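Uncharacterized protein (PDB 3KOP) is of unknown function but adopts a cyclophilin-like beta-barrel fold and belongs to the uncharacterised DUF3830 family. Local coordinates at residues V131-N136 and A164-I169; P45-A50 and P148-A153. One frame throughout, in Å; residues are numbered along the deposited sequence.

Contact 1. Residues V131-N136 and A164-I169; sequences VFYGRN and AACQDI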
loop_
_atom_site.group_PDB
_atom_site.type_symbol
_atom_site.label_atom_id
_atom_site.label_comp_id
_atom_site.label_asym_id
_atom_site.label_seq_id
_atom_site.Cartn_x
_atom_site.Cartn_y
_atom_site.Cartn_z
ATOM N N VAL F 131 -12.002 -2.753 18.945
ATOM C CA VAL F 131 -13.325 -2.507 18.444
ATOM C C VAL F 131 -13.229 -1.425 17.369
ATOM O O VAL F 131 -12.677 -0.354 17.605
ATOM C CB VAL F 131 -14.252 -2.012 19.578
ATOM C CG1 VAL F 131 -15.587 -1.482 19.031
ATOM C CG2 VAL F 131 -14.498 -3.147 20.565
ATOM N N PHE F 132 -13.759 -1.730 16.193
ATOM C CA PHE F 132 -13.858 -0.747 15.137
ATOM C C PHE F 132 -15.260 -0.168 15.056
ATOM O O PHE F 132 -16.247 -0.898 14.948
ATOM C CB PHE F 132 -13.366 -1.358 13.836
ATOM C CG PHE F 132 -11.919 -1.544 13.839
ATOM C CD1 PHE F 132 -11.083 -0.509 13.425
ATOM C CD2 PHE F 132 -11.372 -2.706 14.318
ATOM C CE1 PHE F 132 -9.713 -0.672 13.434
ATOM C CE2 PHE F 132 -10.004 -2.861 14.373
ATOM C CZ PHE F 132 -9.176 -1.860 13.913
ATOM N N TYR F 133 -15.346 1.144 15.213
ATOM C CA TYR F 133 -16.647 1.821 15.363
ATOM C C TYR F 133 -17.041 2.634 14.155
ATOM O O TYR F 133 -18.138 3.137 14.115
ATOM C CB TYR F 133 -16.674 2.691 16.615
ATOM C CG TYR F 133 -15.737 3.872 16.621
ATOM C CD1 TYR F 133 -16.149 5.116 16.157
ATOM C CD2 TYR F 133 -14.433 3.756 17.141
ATOM C CE1 TYR F 133 -15.286 6.225 16.173
ATOM C CE2 TYR F 133 -13.571 4.850 17.169
ATOM C CZ TYR F 133 -14.011 6.083 16.685
ATOM O OH TYR F 133 -13.175 7.161 16.720
ATOM N N GLY F 134 -16.155 2.756 13.174
ATOM C CA GLY F 134 -16.430 3.491 11.925
ATOM C C GLY F 134 -15.731 2.791 10.773
ATOM O O GLY F 134 -15.132 1.707 10.961
ATOM N N ARG F 135 -15.764 3.397 9.590
ATOM C CA ARG F 135 -15.269 2.777 8.367
ATOM C C ARG F 135 -13.992 3.469 7.847
ATOM O O ARG F 135 -13.485 4.407 8.458
ATOM C CB ARG F 135 -16.339 2.769 7.248
ATOM C CG ARG F 135 -16.812 4.163 6.783
ATOM C CD ARG F 135 -17.752 4.044 5.573
ATOM N NE ARG F 135 -17.023 3.473 4.445
ATOM C CZ ARG F 135 -17.573 2.746 3.478
ATOM N NH1 ARG F 135 -18.900 2.496 3.481
ATOM N NH2 ARG F 135 -16.802 2.235 2.510
ATOM N N ASN F 136 -13.501 2.954 6.716
ATOM C CA ASN F 136 -12.374 3.517 5.989
ATOM C C ASN F 136 -11.110 3.498 6.874
ATOM O O ASN F 136 -10.438 4.496 7.037
ATOM C CB ASN F 136 -12.705 4.927 5.455
ATOM C CG ASN F 136 -13.721 4.891 4.333
ATOM O OD1 ASN F 136 -14.204 3.794 3.948
ATOM N ND2 ASN F 136 -14.066 6.082 3.792
ATOM N N ALA F 164 -20.611 6.622 19.381
ATOM C CA ALA F 164 -20.719 7.947 20.016
ATOM C C ALA F 164 -19.810 8.043 21.256
ATOM O O ALA F 164 -19.158 9.071 21.482
ATOM C CB ALA F 164 -22.211 8.312 20.348
ATOM N N ALA F 165 -19.686 6.939 22.002
ATOM C CA ALA F 165 -18.768 6.896 23.167
ATOM C C ALA F 165 -17.292 6.992 22.744
ATOM O O ALA F 165 -16.466 7.625 23.407
ATOM C CB ALA F 165 -19.010 5.629 24.002
ATOM N N CYS F 166 -16.963 6.326 21.650
ATOM C CA CYS F 166 -15.585 6.296 21.132
ATOM C C CYS F 166 -15.143 7.667 20.587
ATOM O O CYS F 166 -14.011 8.095 20.817
ATOM C CB CYS F 166 -15.467 5.230 20.041
ATOM S SG CYS F 166 -15.632 3.525 20.580
ATOM N N GLN F 167 -16.059 8.374 19.930
ATOM C CA GLN F 167 -15.787 9.740 19.499
ATOM C C GLN F 167 -15.501 10.612 20.737
ATOM O O GLN F 167 -14.608 11.451 20.707
ATOM C CB GLN F 167 -16.935 10.317 18.651
ATOM C CG GLN F 167 -17.252 9.571 17.329
ATOM C CD GLN F 167 -16.250 9.786 16.195
ATOM O OE1 GLN F 167 -15.234 10.447 16.344
ATOM N NE2 GLN F 167 -16.552 9.191 15.043
ATOM N N ASP F 168 -16.218 10.377 21.821
ATOM C CA ASP F 168 -16.006 11.093 23.037
ATOM C C ASP F 168 -14.657 10.687 23.689
ATOM O O ASP F 168 -14.024 11.509 24.332
ATOM C CB ASP F 168 -17.179 10.849 23.999
ATOM C CG ASP F 168 -17.067 11.681 25.255
ATOM O OD1 ASP F 168 -17.295 12.884 25.159
ATOM O OD2 ASP F 168 -16.718 11.148 26.316
ATOM N N ILE F 169 -14.211 9.438 23.528
ATOM C CA ILE F 169 -12.846 9.093 23.936
ATOM C C ILE F 169 -11.824 9.874 23.097
ATOM O O ILE F 169 -10.832 10.390 23.621
ATOM C CB ILE F 169 -12.588 7.578 23.877
ATOM C CG1 ILE F 169 -13.425 6.886 24.940
ATOM C CG2 ILE F 169 -11.089 7.252 24.039
ATOM C CD1 ILE F 169 -13.473 5.352 24.799
#
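Tyr133, just past the end of strand 125-132, lays one face of its ring against Cys166 on helix 159-172. The tight part is here: Cys166 CB sits over the middle of the ring, 3.5 Å from the centroid of Tyr133 and 14° off the ring normal, a CH-pi contact whose shortest approach is 3.4 Å to Tyr133 CD2. The sulfur follows at a slant, Cys166 SG lying 4.2 Å from the Tyr133 ring centroid in an oblique sulfur-aromatic contact. One residue on, the grip is looser. Gln167 is modelled in two conformers; in the one described, bent at chi2 (-74°), Gln167 NE2 stands at the ring's rim, 3.4 Å from Tyr133 CE1 and in the ring plane, with amide and ring planes 84° apart. Gln167 is partly exposed and this rim faces a neighbouring subunit: Lys65 of that subunit hydrogen-bonds to both Tyr133 OH and Gln167 OE1, and His63 of Tyr133's own chain hydrogen-bonds to the hydroxyl too. The contact thus joins the residue just past a barrel strand to the helix that follows strand 145-157. Ile71 of strand 70-76 packs on Cys166, and Leu28 of strand 23-28 lies against the helix at Ala165 and Ile169.

Contact 2. Residues P45-A50 and P148-A153; sequences PRTSKA and PGNVFA
A helix packed on the sheet of a cyclophilin-like barrel makes this contact: the first turn of helix 45-54 rests on strand 145-157 where a classic beta bulge sets Phe152 and Ala153 opposite Val97. The two short axes pass 7.9 Å apart at -65°, and on the helix side Thr47 does most of the touching. Its two branches divide the work. The methyl, CG2, lies anti to the backbone N and reaches the root of the Phe152 side chain, 3.6 Å from Phe152 CB and 3.8 Å from Phe152 CG, the two side chains crossing at about a right angle. The hydroxyl turns to Asn150, whose ND2 donates to Thr47 OG1 over 3.0 Å; the bond is bent (146°), with the oxygen 22° out of the amide plane. Both ends of this bond have further partners: Thr47 OG1 also hydrogen-bonds with Glu86 OE1, and the Asn150 amide is held at ND2 by Gly84 O and at OD1 by Glu86 N, which should keep it from turning. An alanine at Thr47 would strip away both branches, and would probably leave Asn150 and Glu86 without a shared hydroxyl partner and open a gap beside Phe152 CB. Next along the helix, Ser48 OG comes within 3.4 Å of Phe152 O, but its hydrogen bond goes back to Ala44 O. Apolar packing beside a polar link to Gly84 and Glu86 is how this helix lies on the antiparallel barrel, an arrangement consistent with the cyclophilin-like fold.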
loop_
_atom_site.group_PDB
_atom_site.type_symbol
_atom_site.label_atom_id
_atom_site.label_comp_id
_atom_site.label_asym_id
_atom_site.label_seq_id
_atom_site.Cartn_x
_atom_site.Cartn_y
_atom_site.Cartn_z
ATOM N N PRO F 45 -13.076 -19.845 14.878
ATOM C CA PRO F 45 -13.308 -20.739 16.037
ATOM C C PRO F 45 -12.207 -20.684 17.051
ATOM O O PRO F 45 -12.493 -20.706 18.253
ATOM C CB PRO F 45 -13.384 -22.134 15.404
ATOM C CG PRO F 45 -12.648 -22.006 14.067
ATOM C CD PRO F 45 -13.019 -20.603 13.614
ATOM N N ARG F 46 -10.942 -20.650 16.606
ATOM C CA ARG F 46 -9.838 -20.672 17.558
ATOM C C ARG F 46 -9.783 -19.377 18.394
ATOM O O ARG F 46 -9.574 -19.409 19.604
ATOM C CB ARG F 46 -8.503 -20.920 16.869
ATOM C CG ARG F 46 -8.414 -22.250 16.120
ATOM C CD ARG F 46 -6.972 -22.595 15.783
ATOM N NE ARG F 46 -6.301 -21.537 15.015
ATOM C CZ ARG F 46 -6.369 -21.410 13.680
ATOM N NH1 ARG F 46 -7.104 -22.255 12.962
ATOM N NH2 ARG F 46 -5.706 -20.441 13.057
ATOM N N THR F 47 -9.919 -18.234 17.737
ATOM C CA THR F 47 -9.832 -16.952 18.441
ATOM C C THR F 47 -11.050 -16.749 19.352
ATOM O O THR F 47 -10.918 -16.219 20.462
ATOM C CB THR F 47 -9.745 -15.778 17.421
ATOM O OG1 THR F 47 -8.736 -16.071 16.450
ATOM C CG2 THR F 47 -9.459 -14.469 18.103
ATOM N N SER F 48 -12.233 -17.172 18.883
ATOM C CA SER F 48 -13.459 -17.027 19.669
ATOM C C SER F 48 -13.346 -17.829 20.964
ATOM O O SER F 48 -13.681 -17.330 22.044
ATOM C CB SER F 48 -14.687 -17.470 18.891
ATOM O OG SER F 48 -14.910 -16.648 17.746
ATOM N N LYS F 49 -12.826 -19.053 20.849
ATOM C CA LYS F 49 -12.608 -19.896 22.036
ATOM C C LYS F 49 -11.596 -19.286 22.983
ATOM O O LYS F 49 -11.825 -19.265 24.211
ATOM C CB LYS F 49 -12.138 -21.296 21.613
ATOM C CG LYS F 49 -11.709 -22.197 22.793
ATOM C CD LYS F 49 -11.500 -23.621 22.334
ATOM C CE LYS F 49 -10.875 -24.473 23.464
ATOM N NZ LYS F 49 -11.674 -24.392 24.765
ATOM N N ALA F 50 -10.462 -18.838 22.430
ATOM C CA ALA F 50 -9.351 -18.310 23.242
ATOM C C ALA F 50 -9.855 -17.131 24.065
ATOM O O ALA F 50 -9.567 -17.030 25.283
ATOM C CB ALA F 50 -8.144 -17.885 22.382
ATOM N N PRO F 148 -2.276 -7.268 10.293
ATOM C CA PRO F 148 -3.583 -7.894 10.242
ATOM C C PRO F 148 -4.144 -8.267 11.613
ATOM O O PRO F 148 -3.388 -8.673 12.510
ATOM C CB PRO F 148 -3.366 -9.141 9.375
ATOM C CG PRO F 148 -1.970 -9.015 8.764
ATOM C CD PRO F 148 -1.214 -8.077 9.646
ATOM N N GLY F 149 -5.452 -8.088 11.775
ATOM C CA GLY F 149 -6.152 -8.477 12.979
ATOM C C GLY F 149 -7.090 -9.647 12.700
ATOM O O GLY F 149 -7.721 -9.711 11.643
ATOM N N ASN F 150 -7.199 -10.575 13.660
ATOM C CA ASN F 150 -8.205 -11.666 13.562
ATOM C C ASN F 150 -9.575 -11.090 13.885
ATOM O O ASN F 150 -9.791 -10.579 14.998
ATOM C CB ASN F 150 -7.945 -12.812 14.573
ATOM C CG ASN F 150 -6.705 -13.643 14.275
ATOM O OD1 ASN F 150 -5.954 -13.364 13.342
ATOM N ND2 ASN F 150 -6.515 -14.719 15.050
ATOM N N VAL F 151 -10.517 -11.167 12.956
ATOM C CA VAL F 151 -11.876 -10.665 13.199
ATOM C C VAL F 151 -12.648 -11.814 13.852
ATOM O O VAL F 151 -12.908 -12.853 13.216
ATOM C CB VAL F 151 -12.615 -10.225 11.891
ATOM C CG1 VAL F 151 -14.084 -9.826 12.202
ATOM C CG2 VAL F 151 -11.870 -9.092 11.159
ATOM N N PHE F 152 -13.013 -11.644 15.126
ATOM C CA PHE F 152 -13.594 -12.774 15.877
ATOM C C PHE F 152 -14.989 -12.516 16.446
ATOM O O PHE F 152 -15.608 -13.414 17.017
ATOM C CB PHE F 152 -12.625 -13.218 17.006
ATOM C CG PHE F 152 -12.608 -12.298 18.208
ATOM C CD1 PHE F 152 -11.724 -11.219 18.266
ATOM C CD2 PHE F 152 -13.460 -12.519 19.284
ATOM C CE1 PHE F 152 -11.693 -10.391 19.338
ATOM C CE2 PHE F 152 -13.437 -11.660 20.369
ATOM C CZ PHE F 152 -12.558 -10.598 20.394
ATOM N N ALA F 153 -15.478 -11.298 16.290
ATOM C CA ALA F 153 -16.812 -10.959 16.709
ATOM C C ALA F 153 -17.337 -9.782 15.921
ATOM O O ALA F 153 -16.555 -9.007 15.304
ATOM C CB ALA F 153 -16.873 -10.682 18.189
#

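In the fold
Both contacts bring a helix up to the same curled antiparallel sheet, contact 2 on a strand and contact 1 just past a strand's end, and their touching residues are largely buried, but their surroundings differ. Contact 2 lies deeper: its centre is about 8 Å from the centre of the chain, against about 13 Å for contact 1, and it satisfies its polar groups mainly from within the chain. Contact 1 is held by an aromatic face and a cysteine, and a neighbouring subunit supplies part of its polar rim. Strand 145-157, which carries half of contact 2, leads into helix 159-172 of contact 1. Even so the two do not touch: their centres are about 20 Å apart and their nearest atoms about 7 Å.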